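PDB 4O8S: putative from Helicobacter pylori, which probably transfers nucleotides as a member of the nucleotidyltransferase superfamily, in the AbiEii family. Local coordinates for residues D72-K77 with M86-T91; E44-D49 with L100-S105; F164-A169 with K219-S224; F155-Y160 with L207-M212. All blocks are in the same frame, centred on the assembly; numbering follows the deposited sequence.

Contacts 1 and 2 lie in the same mixed sheet, where strand 82-91 of contact 1 runs beside strand 98-106 of contact 2 and V87 O probably accepts a hydrogen bond from L100 N. Contact 1 is a surface hairpin, mostly backbone bonding under exposed polar side chains; contact 2 lies deeper, with leucine, phenylalanine and isoleucine on one face and polar, mostly acidic groups on the other. Contacts 3 and 4, across the chain's centre, both use helix 202-231 and are partly buried. They join through F164, whose ring packs on the backbone of L156 and A157. Contact 3 is mainly apolar between its segments, whereas contact 4 adds a salt bridge at its outer side.

Contact 1: residues D72-K77 with M86-T91; sequences DIHIKK and MVRYAT
A β-hairpin within the mixed sheet pairs strand 68-75 with strand 82-91; segments 72-75 and 86-91 run antiparallel, 163° between their directions. D72 and R88 form one hydrogen-bonded pair: R88 N reaches D72 O at 2.8 Å nearly along the C=O axis, whereas D72 N meets R88 O at 3.2 Å from above the carbonyl plane. H74 and M86 make the next such pair, with both donors in the carbonyl planes; M86 N to H74 O is the straighter bond, 168° at the hydrogen. Between them, the non-hydrogen-bonded pair I73 and V87 turns its methyls to the other face, CG2 to CG2 at 4.3 Å, where helix 56-63 covers I73 through L57 and V60. The chain is irregular just beyond: K76 and K77 both face R84 in a classic β-bulge. K76, its chain bent at chi3 and chi4, crosses M86 obliquely, and K76 CD presses on the selenomethionine methyl M86 CE at a tight 3.3 Å. On the H74 side, M86 CB sits 3.5 Å above one face of the R88 guanidinium, offset toward its rim, and R88 NH2 reaches H74 CB at 4.1 Å; R88 NH1 makes a weak hydrogen bond to T99.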
loop_
_atom_site.group_PDB
_atom_site.type_symbol
_atom_site.label_atom_id
_atom_site.label_comp_id
_atom_site.label_asym_id
_atom_site.label_seq_id
_atom_site.Cartn_x
_atom_site.Cartn_y
_atom_site.Cartn_z
ATOM N N ASP A 72 -14.181 7.924 19.367
ATOM C CA ASP A 72 -14.128 6.563 19.893
ATOM C C ASP A 72 -13.135 5.694 19.107
ATOM O O ASP A 72 -12.890 5.930 17.921
ATOM C CB ASP A 72 -15.532 5.940 19.825
ATOM C CG ASP A 72 -15.604 4.568 20.478
ATOM O OD1 ASP A 72 -15.083 4.414 21.613
ATOM O OD2 ASP A 72 -16.182 3.643 19.851
ATOM N N ILE A 73 -12.555 4.698 19.772
ATOM C CA ILE A 73 -11.830 3.644 19.066
ATOM C C ILE A 73 -12.510 2.307 19.332
ATOM O O ILE A 73 -12.443 1.792 20.452
ATOM C CB ILE A 73 -10.370 3.523 19.524
ATOM C CG1 ILE A 73 -9.636 4.866 19.400
ATOM C CG2 ILE A 73 -9.632 2.439 18.707
ATOM C CD1 ILE A 73 -8.193 4.827 19.941
ATOM N N HIS A 74 -13.154 1.748 18.312
ATOM C CA HIS A 74 -13.763 0.421 18.415
ATOM C C HIS A 74 -12.778 -0.699 18.030
ATOM O O HIS A 74 -12.231 -0.716 16.914
ATOM C CB HIS A 74 -15.040 0.344 17.557
ATOM C CG HIS A 74 -15.709 -0.998 17.593
ATOM N ND1 HIS A 74 -16.307 -1.505 18.730
ATOM C CD2 HIS A 74 -15.865 -1.945 16.635
ATOM C CE1 HIS A 74 -16.800 -2.703 18.470
ATOM N NE2 HIS A 74 -16.543 -2.995 17.207
ATOM N N ILE A 75 -12.548 -1.633 18.955
ATOM C CA ILE A 75 -11.638 -2.762 18.714
ATOM C C ILE A 75 -12.437 -3.908 18.122
ATOM O O ILE A 75 -13.170 -4.606 18.857
ATOM C CB ILE A 75 -11.019 -3.261 20.032
ATOM C CG1 ILE A 75 -10.389 -2.097 20.804
ATOM C CG2 ILE A 75 -10.010 -4.405 19.778
ATOM C CD1 ILE A 75 -9.857 -2.497 22.168
ATOM N N LYS A 76 -12.336 -4.100 16.810
ATOM C CA LYS A 76 -13.092 -5.162 16.152
ATOM C C LYS A 76 -12.447 -6.480 16.470
ATOM O O LYS A 76 -13.125 -7.505 16.641
ATOM C CB LYS A 76 -13.129 -4.976 14.635
ATOM C CG LYS A 76 -14.134 -3.935 14.168
ATOM C CD LYS A 76 -14.301 -3.957 12.642
ATOM C CE LYS A 76 -14.960 -5.214 12.108
ATOM N NZ LYS A 76 -16.424 -5.159 12.395
ATOM N N LYS A 77 -11.126 -6.445 16.571
ATOM C CA LYS A 77 -10.376 -7.666 16.762
ATOM C C LYS A 77 -9.004 -7.369 17.365
ATOM O O LYS A 77 -8.264 -6.504 16.884
ATOM C CB LYS A 77 -10.246 -8.384 15.414
ATOM C CG LYS A 77 -9.749 -9.811 15.498
ATOM C CD LYS A 77 -10.293 -10.634 14.329
ATOM C CE LYS A 77 -10.142 -12.127 14.586
ATOM N NZ LYS A 77 -10.593 -12.947 13.420
HETATM N N MSE A 86 -11.378 0.476 14.544
HETATM C CA MSE A 86 -12.090 1.537 13.840
HETATM C C MSE A 86 -11.929 2.814 14.648
HETATM O O MSE A 86 -12.508 2.963 15.730
HETATM C CB MSE A 86 -13.558 1.169 13.668
HETATM C CG MSE A 86 -13.725 -0.205 13.024
HETATM SE SE MSE A 86 -12.980 -0.133 11.202
HETATM C CE MSE A 86 -12.395 -1.987 10.890
ATOM N N VAL A 87 -11.089 3.716 14.149
ATOM C CA VAL A 87 -10.872 4.989 14.818
ATOM C C VAL A 87 -11.893 5.991 14.328
ATOM O O VAL A 87 -11.883 6.369 13.159
ATOM C CB VAL A 87 -9.463 5.529 14.560
ATOM C CG1 VAL A 87 -9.318 6.911 15.160
ATOM C CG2 VAL A 87 -8.428 4.572 15.149
ATOM N N ARG A 88 -12.787 6.416 15.215
ATOM C CA ARG A 88 -13.855 7.327 14.817
ATOM C C ARG A 88 -13.578 8.736 15.323
ATOM O O ARG A 88 -13.220 8.943 16.490
ATOM C CB ARG A 88 -15.218 6.805 15.285
ATOM C CG ARG A 88 -15.392 5.319 14.997
ATOM C CD ARG A 88 -16.824 4.862 15.160
ATOM N NE ARG A 88 -16.926 3.403 15.174
ATOM C CZ ARG A 88 -16.989 2.640 14.082
ATOM N NH1 ARG A 88 -16.951 3.191 12.870
ATOM N NH2 ARG A 88 -17.088 1.318 14.200
ATOM N N TYR A 89 -13.711 9.702 14.422
ATOM C CA TYR A 89 -13.230 11.046 14.709
ATOM C C TYR A 89 -14.033 12.083 13.955
ATOM O O TYR A 89 -14.718 11.766 12.969
ATOM C CB TYR A 89 -11.749 11.181 14.326
ATOM C CG TYR A 89 -11.522 11.214 12.824
ATOM C CD1 TYR A 89 -11.350 10.037 12.099
ATOM C CD2 TYR A 89 -11.476 12.419 12.134
ATOM C CE1 TYR A 89 -11.150 10.063 10.733
ATOM C CE2 TYR A 89 -11.277 12.454 10.772
ATOM C CZ TYR A 89 -11.107 11.281 10.077
ATOM O OH TYR A 89 -10.918 11.321 8.716
ATOM N N ALA A 90 -13.925 13.325 14.420
ATOM C CA ALA A 90 -14.486 14.477 13.721
ATOM C C ALA A 90 -13.398 15.542 13.636
ATOM O O ALA A 90 -12.298 15.361 14.185
ATOM C CB ALA A 90 -15.714 15.022 14.459
ATOM N N THR A 91 -13.696 16.643 12.950
ATOM C CA THR A 91 -12.740 17.742 12.823
ATOM C C THR A 91 -13.339 19.035 13.359
ATOM O O THR A 91 -14.498 19.062 13.776
ATOM C CB THR A 91 -12.313 17.968 11.356
ATOM O OG1 THR A 91 -13.427 18.451 10.595
ATOM C CG2 THR A 91 -11.825 16.678 10.743
#

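Contact 2: residues E44-D49 with L100-S105; sequences EDLDFD and LKLEIS
The ring of F48 receives E103 O at its edge, near the ring plane, 3.7 Å from F48 CD1, while L102 CD2 approaches F48 CE1 obliquely at 3.9 Å. L27 and M25 also touch the F48 side chain. On the opposite face the carboxylate planes of D47 and E103 are inclined at 65°; D47, its CG anti to the backbone N, brings OD1 to 3.4 Å from E103 CB and 3.2 Å from E103 O, two unbonded acceptors, and E103 OE2 is held by a salt bridge to R84. Strands 46-50 and 98-106 are parallel, in register from L46-L102 to D49-S105. Four backbone bonds join them, the straightest from L46 N to K101 O at 177°. The D45-L46-D47 sequence fits the D-x-D signature of nucleotidyltransferases, whose aspartates usually bind metal, with a third carboxylate on a neighbouring strand; E103 is placed consistently with that role. At the E44-D45 end, one water donates to E44 O and, at 2.5 Å, to D45 OD1, and accepts from K101 N. The D45 carboxylate lies against K101 CE, with OD2 4.2 Å from K101 NZ, beyond a salt bridge. D49 is gripped by K28 and R128.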
loop_
_atom_site.group_PDB
_atom_site.type_symbol
_atom_site.label_atom_id
_atom_site.label_comp_id
_atom_site.label_asym_id
_atom_site.label_seq_id
_atom_site.Cartn_x
_atom_site.Cartn_y
_atom_site.Cartn_z
ATOM N N GLU A 44 -6.789 5.505 2.220
ATOM C CA GLU A 44 -7.484 5.882 3.452
ATOM C C GLU A 44 -7.312 4.934 4.648
ATOM O O GLU A 44 -7.660 5.311 5.761
ATOM C CB GLU A 44 -9.000 6.051 3.200
ATOM C CG GLU A 44 -9.379 6.616 1.844
ATOM C CD GLU A 44 -10.864 6.406 1.524
ATOM O OE1 GLU A 44 -11.282 5.235 1.333
ATOM O OE2 GLU A 44 -11.609 7.411 1.466
ATOM N N ASP A 45 -6.834 3.711 4.431
ATOM C CA ASP A 45 -6.689 2.751 5.536
ATOM C C ASP A 45 -5.232 2.671 6.025
ATOM O O ASP A 45 -4.308 2.915 5.248
ATOM C CB ASP A 45 -7.156 1.356 5.094
ATOM C CG ASP A 45 -8.614 1.339 4.642
ATOM O OD1 ASP A 45 -9.406 2.178 5.149
ATOM O OD2 ASP A 45 -8.969 0.484 3.786
ATOM N N LEU A 46 -5.019 2.322 7.296
ATOM C CA LEU A 46 -3.657 2.100 7.771
ATOM C C LEU A 46 -3.449 0.611 8.033
ATOM O O LEU A 46 -4.262 -0.029 8.736
ATOM C CB LEU A 46 -3.364 2.909 9.035
ATOM C CG LEU A 46 -3.252 4.433 8.947
ATOM C CD1 LEU A 46 -3.058 4.997 10.336
ATOM C CD2 LEU A 46 -2.084 4.836 8.056
ATOM N N ASP A 47 -2.378 0.051 7.468
ATOM C CA ASP A 47 -2.082 -1.367 7.631
ATOM C C ASP A 47 -0.629 -1.537 8.086
ATOM O O ASP A 47 0.298 -0.981 7.469
ATOM C CB ASP A 47 -2.316 -2.105 6.302
ATOM C CG ASP A 47 -2.636 -3.582 6.491
ATOM O OD1 ASP A 47 -2.893 -4.025 7.646
ATOM O OD2 ASP A 47 -2.666 -4.315 5.478
ATOM N N PHE A 48 -0.432 -2.305 9.157
ATOM C CA PHE A 48 0.900 -2.489 9.737
ATOM C C PHE A 48 1.267 -3.948 9.897
ATOM O O PHE A 48 0.381 -4.828 9.967
ATOM C CB PHE A 48 0.966 -1.870 11.130
ATOM C CG PHE A 48 0.731 -0.393 11.169
ATOM C CD1 PHE A 48 -0.554 0.108 11.311
ATOM C CD2 PHE A 48 1.802 0.500 11.125
ATOM C CE1 PHE A 48 -0.782 1.505 11.389
ATOM C CE2 PHE A 48 1.591 1.876 11.196
ATOM C CZ PHE A 48 0.295 2.381 11.323
ATOM N N ASP A 49 2.570 -4.210 9.950
ATOM C CA ASP A 49 3.093 -5.466 10.499
ATOM C C ASP A 49 3.763 -5.084 11.803
ATOM O O ASP A 49 4.260 -3.965 11.936
ATOM C CB ASP A 49 4.163 -6.090 9.603
ATOM C CG ASP A 49 3.592 -6.773 8.392
ATOM O OD1 ASP A 49 2.434 -7.269 8.454
ATOM O OD2 ASP A 49 4.308 -6.810 7.364
ATOM N N LEU A 100 -11.382 5.999 10.436
ATOM C CA LEU A 100 -10.075 5.520 9.996
ATOM C C LEU A 100 -9.919 4.059 10.397
ATOM O O LEU A 100 -9.944 3.727 11.590
ATOM C CB LEU A 100 -8.939 6.342 10.617
ATOM C CG LEU A 100 -7.526 5.788 10.386
ATOM C CD1 LEU A 100 -7.253 5.687 8.901
ATOM C CD2 LEU A 100 -6.480 6.676 11.040
ATOM N N LYS A 101 -9.772 3.181 9.410
ATOM C CA LYS A 101 -9.531 1.771 9.689
ATOM C C LYS A 101 -8.045 1.520 9.914
ATOM O O LYS A 101 -7.200 1.939 9.109
ATOM C CB LYS A 101 -10.058 0.872 8.558
ATOM C CG LYS A 101 -9.693 -0.612 8.775
ATOM C CD LYS A 101 -10.576 -1.581 7.976
ATOM C CE LYS A 101 -10.338 -1.514 6.472
ATOM N NZ LYS A 101 -11.103 -2.590 5.757
ATOM N N LEU A 102 -7.718 0.847 11.014
ATOM C CA LEU A 102 -6.321 0.552 11.338
ATOM C C LEU A 102 -6.203 -0.940 11.589
ATOM O O LEU A 102 -6.859 -1.485 12.479
ATOM C CB LEU A 102 -5.877 1.344 12.571
ATOM C CG LEU A 102 -4.389 1.500 12.881
ATOM C CD1 LEU A 102 -4.204 2.651 13.846
ATOM C CD2 LEU A 102 -3.802 0.226 13.485
ATOM N N GLU A 103 -5.372 -1.602 10.795
ATOM C CA GLU A 103 -5.172 -3.036 10.932
ATOM C C GLU A 103 -3.724 -3.403 11.192
ATOM O O GLU A 103 -2.793 -2.784 10.647
ATOM C CB GLU A 103 -5.648 -3.756 9.680
ATOM C CG GLU A 103 -7.157 -3.770 9.503
ATOM C CD GLU A 103 -7.604 -5.008 8.746
ATOM O OE1 GLU A 103 -6.934 -6.072 8.892
ATOM O OE2 GLU A 103 -8.608 -4.915 8.002
ATOM N N ILE A 104 -3.527 -4.431 12.011
ATOM C CA ILE A 104 -2.191 -4.919 12.293
ATOM C C ILE A 104 -2.149 -6.428 12.105
ATOM O O ILE A 104 -3.077 -7.148 12.524
ATOM C CB ILE A 104 -1.769 -4.601 13.740
ATOM C CG1 ILE A 104 -2.216 -3.190 14.133
ATOM C CG2 ILE A 104 -0.257 -4.786 13.925
ATOM C CD1 ILE A 104 -1.923 -2.841 15.589
ATOM N N SER A 105 -1.074 -6.911 11.486
ATOM C CA SER A 105 -0.779 -8.338 11.440
ATOM C C SER A 105 0.470 -8.623 12.284
ATOM O O SER A 105 1.490 -7.949 12.112
ATOM C CB SER A 105 -0.567 -8.800 9.992
ATOM O OG SER A 105 0.029 -10.097 9.981
HETATM O O HOH W 1 -10.013 4.070 6.715
#

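Contact 3: residues F164-A169 with K219-S224; sequences FNLDLA and KLEKQS
N165 OD1 is the best-held polar atom, gripped by one firm hydrogen bond: L168 N points at it over 2.9 Å, nearly along the C=O axis and almost straight at 172°. This is the N-cap of helix 166-176, which packs at its first turn against the long C-terminal helix 202-231. The carboxamide gets there because CG lies between the backbone N and the carbonyl carbon (chi1 57°), folding OD1 back over the first turn. N165 O meanwhile accepts from A169 N, so both oxygens of the residue serve the start of the helix. Between the segments the packing is led by leucine and alanine methyls. L220, pointing toward the first segment with CG beside its own backbone N, pushes CD1 into the elbow where the loop enters the helix. There CD1 lies 3.5 Å from N165 C and meets the A169 CB methyl at 3.6 Å. L166 and L220 slide past each other in opposite directions, bringing L166 CD2 over L220 CB. Within the fold, F164 wedges between helix 126-139, at I130, and helix 202-231, at I216, while A169 also packs on I216 and H217. On the solvent side, E221, bent at chi2 (-97°), borders L166 CD2 with both CG and OE2, each at 4.2 Å.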
loop_
_atom_site.group_PDB
_atom_site.type_symbol
_atom_site.label_atom_id
_atom_site.label_comp_id
_atom_site.label_asym_id
_atom_site.label_seq_id
_atom_site.Cartn_x
_atom_site.Cartn_y
_atom_site.Cartn_z
ATOM N N PHE A 164 12.275 -4.299 -8.829
ATOM C CA PHE A 164 11.818 -5.612 -9.250
ATOM C C PHE A 164 13.027 -6.521 -9.445
ATOM O O PHE A 164 14.030 -6.102 -10.022
ATOM C CB PHE A 164 11.044 -5.516 -10.563
ATOM C CG PHE A 164 9.687 -4.903 -10.418
ATOM C CD1 PHE A 164 9.541 -3.527 -10.274
ATOM C CD2 PHE A 164 8.555 -5.704 -10.431
ATOM C CE1 PHE A 164 8.285 -2.945 -10.126
ATOM C CE2 PHE A 164 7.274 -5.135 -10.284
ATOM C CZ PHE A 164 7.146 -3.748 -10.133
ATOM N N ASN A 165 12.939 -7.765 -8.979
ATOM C CA ASN A 165 13.912 -8.772 -9.400
ATOM C C ASN A 165 13.271 -9.716 -10.423
ATOM O O ASN A 165 12.104 -9.516 -10.798
ATOM C CB ASN A 165 14.476 -9.532 -8.192
ATOM C CG ASN A 165 13.391 -10.202 -7.357
ATOM O OD1 ASN A 165 12.370 -10.674 -7.878
ATOM N ND2 ASN A 165 13.615 -10.254 -6.044
ATOM N N LEU A 166 14.008 -10.738 -10.863
ATOM C CA LEU A 166 13.489 -11.677 -11.865
ATOM C C LEU A 166 12.172 -12.305 -11.462
ATOM O O LEU A 166 11.265 -12.444 -12.285
ATOM C CB LEU A 166 14.502 -12.787 -12.169
ATOM C CG LEU A 166 15.498 -12.484 -13.292
ATOM C CD1 LEU A 166 16.582 -13.560 -13.386
ATOM C CD2 LEU A 166 14.763 -12.341 -14.614
ATOM N N ASP A 167 12.063 -12.688 -10.196
ATOM C CA ASP A 167 10.864 -13.355 -9.726
ATOM C C ASP A 167 9.663 -12.409 -9.742
ATOM O O ASP A 167 8.587 -12.766 -10.222
ATOM C CB ASP A 167 11.082 -13.932 -8.321
ATOM C CG ASP A 167 9.793 -14.474 -7.705
ATOM O OD1 ASP A 167 9.407 -15.620 -8.050
ATOM O OD2 ASP A 167 9.162 -13.751 -6.882
ATOM N N LEU A 168 9.844 -11.202 -9.212
ATOM C CA LEU A 168 8.759 -10.217 -9.187
ATOM C C LEU A 168 8.359 -9.821 -10.608
ATOM O O LEU A 168 7.166 -9.741 -10.922
ATOM C CB LEU A 168 9.182 -8.973 -8.398
ATOM C CG LEU A 168 9.440 -9.175 -6.906
ATOM C CD1 LEU A 168 9.945 -7.883 -6.286
ATOM C CD2 LEU A 168 8.169 -9.644 -6.203
ATOM N N ALA A 169 9.362 -9.571 -11.455
ATOM C CA ALA A 169 9.127 -9.190 -12.846
ATOM C C ALA A 169 8.399 -10.294 -13.593
ATOM O O ALA A 169 7.460 -10.030 -14.361
ATOM C CB ALA A 169 10.436 -8.860 -13.549
ATOM N N LYS A 219 15.191 -6.700 -19.513
ATOM C CA LYS A 219 16.410 -6.104 -18.987
ATOM C C LYS A 219 17.094 -7.017 -17.959
ATOM O O LYS A 219 18.314 -7.215 -18.016
ATOM C CB LYS A 219 16.123 -4.742 -18.353
ATOM C CG LYS A 219 17.336 -4.150 -17.650
ATOM C CD LYS A 219 16.977 -2.960 -16.752
ATOM C CE LYS A 219 16.697 -1.692 -17.559
ATOM N NZ LYS A 219 17.217 -0.446 -16.888
ATOM N N LEU A 220 16.303 -7.564 -17.033
ATOM C CA LEU A 220 16.818 -8.400 -15.944
ATOM C C LEU A 220 17.453 -9.685 -16.479
ATOM O O LEU A 220 18.462 -10.154 -15.950
ATOM C CB LEU A 220 15.701 -8.730 -14.937
ATOM C CG LEU A 220 15.225 -7.554 -14.061
ATOM C CD1 LEU A 220 13.917 -7.860 -13.302
ATOM C CD2 LEU A 220 16.319 -7.146 -13.095
ATOM N N GLU A 221 16.851 -10.252 -17.524
ATOM C CA GLU A 221 17.423 -11.403 -18.217
ATOM C C GLU A 221 18.759 -11.055 -18.875
ATOM O O GLU A 221 19.765 -11.728 -18.636
ATOM C CB GLU A 221 16.455 -11.914 -19.278
ATOM C CG GLU A 221 15.254 -12.640 -18.729
ATOM C CD GLU A 221 15.441 -14.141 -18.748
ATOM O OE1 GLU A 221 14.949 -14.786 -19.701
ATOM O OE2 GLU A 221 16.082 -14.672 -17.811
ATOM N N LYS A 222 18.760 -10.015 -19.708
ATOM C CA LYS A 222 19.984 -9.528 -20.345
ATOM C C LYS A 222 21.081 -9.242 -19.316
ATOM O O LYS A 222 22.246 -9.573 -19.534
ATOM C CB LYS A 222 19.707 -8.279 -21.199
ATOM C CG LYS A 222 20.919 -7.359 -21.366
ATOM C CD LYS A 222 20.771 -6.401 -22.548
ATOM C CE LYS A 222 19.637 -5.397 -22.340
ATOM N NZ LYS A 222 19.846 -4.510 -21.152
ATOM N N GLN A 223 20.698 -8.634 -18.196
ATOM C CA GLN A 223 21.622 -8.403 -17.088
ATOM C C GLN A 223 22.206 -9.712 -16.566
ATOM O O GLN A 223 23.409 -9.809 -16.323
ATOM C CB GLN A 223 20.918 -7.673 -15.947
ATOM C CG GLN A 223 20.788 -6.172 -16.142
ATOM C CD GLN A 223 20.121 -5.506 -14.956
ATOM O OE1 GLN A 223 20.020 -6.098 -13.878
ATOM N NE2 GLN A 223 19.654 -4.273 -15.147
ATOM N N SER A 224 21.342 -10.708 -16.389
ATOM C CA SER A 224 21.769 -12.036 -15.950
ATOM C C SER A 224 22.736 -12.686 -16.949
ATOM O O SER A 224 23.845 -13.066 -16.574
ATOM C CB SER A 224 20.556 -12.943 -15.711
ATOM O OG SER A 224 20.958 -14.298 -15.556
#

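Contact 4: residues F155-Y160 with L207-M212; sequences FLAKHY and LELGVM
A157 is the first residue of 155-160 to touch 207-212, its CB directed at it and meeting two side chains. L209 CD1 touches that methyl at 3.8 Å, and the selenomethionine methyl M212 CE comes to 4.1 Å on a chain bent at chi3 (-66°). L172 of helix 166-176 also packs on both A157 and L209. Next comes K158. Its base lies against the selenium, M212 SE being 3.7 Å from K158 CA and scarcely farther from CB, and its stem, with CG anti to the backbone N, runs extended as far as CE before bending at chi4 (95°). That bend carries NZ to the carboxylate of E208, which arrives on an equally extended chain at about a right angle. K158 NZ and E208 OE2 form a salt bridge of 2.9 Å, whose hydrogen bond is weak. The other oxygen, E208 OE1, is taken by H154 one turn earlier, so the carboxylate spans two residues of helix 147-159. Methyl packing with an outer salt bridge joins these helices, whose segments 155-159 and 207-212 cross at 54°: an oblique helix-helix packing within the helical part beside the sheet, consistent with the two-part build of nucleotidyltransferase-superfamily proteins.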
loop_
_atom_site.group_PDB
_atom_site.type_symbol
_atom_site.label_atom_id
_atom_site.label_comp_id
_atom_site.label_asym_id
_atom_site.label_seq_id
_atom_site.Cartn_x
_atom_site.Cartn_y
_atom_site.Cartn_z
ATOM N N PHE A 155 1.959 1.922 -11.129
ATOM C CA PHE A 155 2.745 2.980 -10.505
ATOM C C PHE A 155 4.126 2.468 -10.120
ATOM O O PHE A 155 5.151 3.159 -10.310
ATOM C CB PHE A 155 2.032 3.473 -9.241
ATOM C CG PHE A 155 2.881 4.359 -8.370
ATOM C CD1 PHE A 155 2.999 5.722 -8.647
ATOM C CD2 PHE A 155 3.576 3.834 -7.277
ATOM C CE1 PHE A 155 3.790 6.541 -7.865
ATOM C CE2 PHE A 155 4.385 4.654 -6.485
ATOM C CZ PHE A 155 4.487 6.016 -6.772
ATOM N N LEU A 156 4.153 1.269 -9.541
ATOM C CA LEU A 156 5.406 0.664 -9.100
ATOM C C LEU A 156 6.322 0.315 -10.279
ATOM O O LEU A 156 7.508 0.613 -10.246
ATOM C CB LEU A 156 5.117 -0.583 -8.252
ATOM C CG LEU A 156 4.623 -0.200 -6.840
ATOM C CD1 LEU A 156 3.965 -1.377 -6.166
ATOM C CD2 LEU A 156 5.786 0.305 -5.976
ATOM N N ALA A 157 5.778 -0.321 -11.312
ATOM C CA ALA A 157 6.577 -0.664 -12.487
ATOM C C ALA A 157 7.104 0.594 -13.180
ATOM O O ALA A 157 8.227 0.612 -13.705
ATOM C CB ALA A 157 5.746 -1.502 -13.465
ATOM N N LYS A 158 6.298 1.650 -13.175
ATOM C CA LYS A 158 6.664 2.879 -13.873
ATOM C C LYS A 158 7.722 3.689 -13.125
ATOM O O LYS A 158 8.644 4.234 -13.739
ATOM C CB LYS A 158 5.417 3.746 -14.101
ATOM C CG LYS A 158 5.621 4.928 -15.070
ATOM C CD LYS A 158 4.345 5.776 -15.173
ATOM C CE LYS A 158 4.488 6.901 -16.199
ATOM N NZ LYS A 158 3.951 6.509 -17.542
ATOM N N HIS A 159 7.586 3.793 -11.803
ATOM C CA HIS A 159 8.448 4.695 -11.046
ATOM C C HIS A 159 9.474 3.994 -10.167
ATOM O O HIS A 159 10.420 4.630 -9.676
ATOM C CB HIS A 159 7.606 5.638 -10.191
ATOM C CG HIS A 159 6.654 6.471 -10.987
ATOM N ND1 HIS A 159 7.056 7.576 -11.708
ATOM C CD2 HIS A 159 5.317 6.356 -11.187
ATOM C CE1 HIS A 159 6.006 8.115 -12.306
ATOM N NE2 HIS A 159 4.940 7.390 -12.010
ATOM N N TYR A 160 9.299 2.695 -9.948
ATOM C CA TYR A 160 10.240 1.997 -9.074
ATOM C C TYR A 160 10.746 0.706 -9.690
ATOM O O TYR A 160 10.920 -0.296 -8.990
ATOM C CB TYR A 160 9.594 1.720 -7.714
ATOM C CG TYR A 160 9.361 2.968 -6.909
ATOM C CD1 TYR A 160 10.361 3.487 -6.099
ATOM C CD2 TYR A 160 8.144 3.634 -6.957
ATOM C CE1 TYR A 160 10.156 4.638 -5.354
ATOM C CE2 TYR A 160 7.930 4.789 -6.213
ATOM C CZ TYR A 160 8.946 5.285 -5.422
ATOM O OH TYR A 160 8.753 6.430 -4.669
ATOM N N LEU A 207 -2.582 -1.602 -20.853
ATOM C CA LEU A 207 -1.651 -1.757 -21.967
ATOM C C LEU A 207 -0.246 -1.412 -21.537
ATOM O O LEU A 207 0.687 -2.173 -21.780
ATOM C CB LEU A 207 -2.041 -0.844 -23.138
ATOM C CG LEU A 207 -3.222 -1.338 -23.973
ATOM C CD1 LEU A 207 -3.668 -0.283 -24.989
ATOM C CD2 LEU A 207 -2.835 -2.638 -24.671
ATOM N N GLU A 208 -0.104 -0.257 -20.900
ATOM C CA GLU A 208 1.207 0.219 -20.500
ATOM C C GLU A 208 1.901 -0.727 -19.510
ATOM O O GLU A 208 3.118 -0.960 -19.622
ATOM C CB GLU A 208 1.126 1.644 -19.942
ATOM C CG GLU A 208 2.508 2.215 -19.665
ATOM C CD GLU A 208 2.489 3.675 -19.268
ATOM O OE1 GLU A 208 1.444 4.143 -18.763
ATOM O OE2 GLU A 208 3.534 4.349 -19.460
ATOM N N LEU A 209 1.142 -1.278 -18.557
ATOM C CA LEU A 209 1.728 -2.213 -17.587
ATOM C C LEU A 209 2.225 -3.500 -18.237
ATOM O O LEU A 209 3.329 -3.963 -17.928
ATOM C CB LEU A 209 0.758 -2.556 -16.441
ATOM C CG LEU A 209 1.324 -3.643 -15.506
ATOM C CD1 LEU A 209 2.633 -3.173 -14.861
ATOM C CD2 LEU A 209 0.310 -4.106 -14.446
ATOM N N GLY A 210 1.415 -4.092 -19.114
ATOM C CA GLY A 210 1.815 -5.316 -19.794
ATOM C C GLY A 210 3.143 -5.160 -20.516
ATOM O O GLY A 210 4.036 -6.026 -20.438
ATOM N N VAL A 211 3.293 -4.028 -21.198
ATOM C CA VAL A 211 4.518 -3.764 -21.946
ATOM C C VAL A 211 5.708 -3.470 -21.034
ATOM O O VAL A 211 6.800 -3.999 -21.261
ATOM C CB VAL A 211 4.310 -2.630 -22.973
ATOM C CG1 VAL A 211 5.617 -2.266 -23.656
ATOM C CG2 VAL A 211 3.268 -3.055 -24.000
HETATM N N MSE A 212 5.516 -2.636 -20.010
HETATM C CA MSE A 212 6.597 -2.347 -19.055
HETATM C C MSE A 212 7.099 -3.611 -18.381
HETATM O O MSE A 212 8.301 -3.766 -18.151
HETATM C CB MSE A 212 6.146 -1.361 -17.972
HETATM C CG MSE A 212 5.888 0.052 -18.484
HETATM SE SE MSE A 212 5.525 1.338 -17.014
HETATM C CE MSE A 212 3.869 0.562 -16.427
#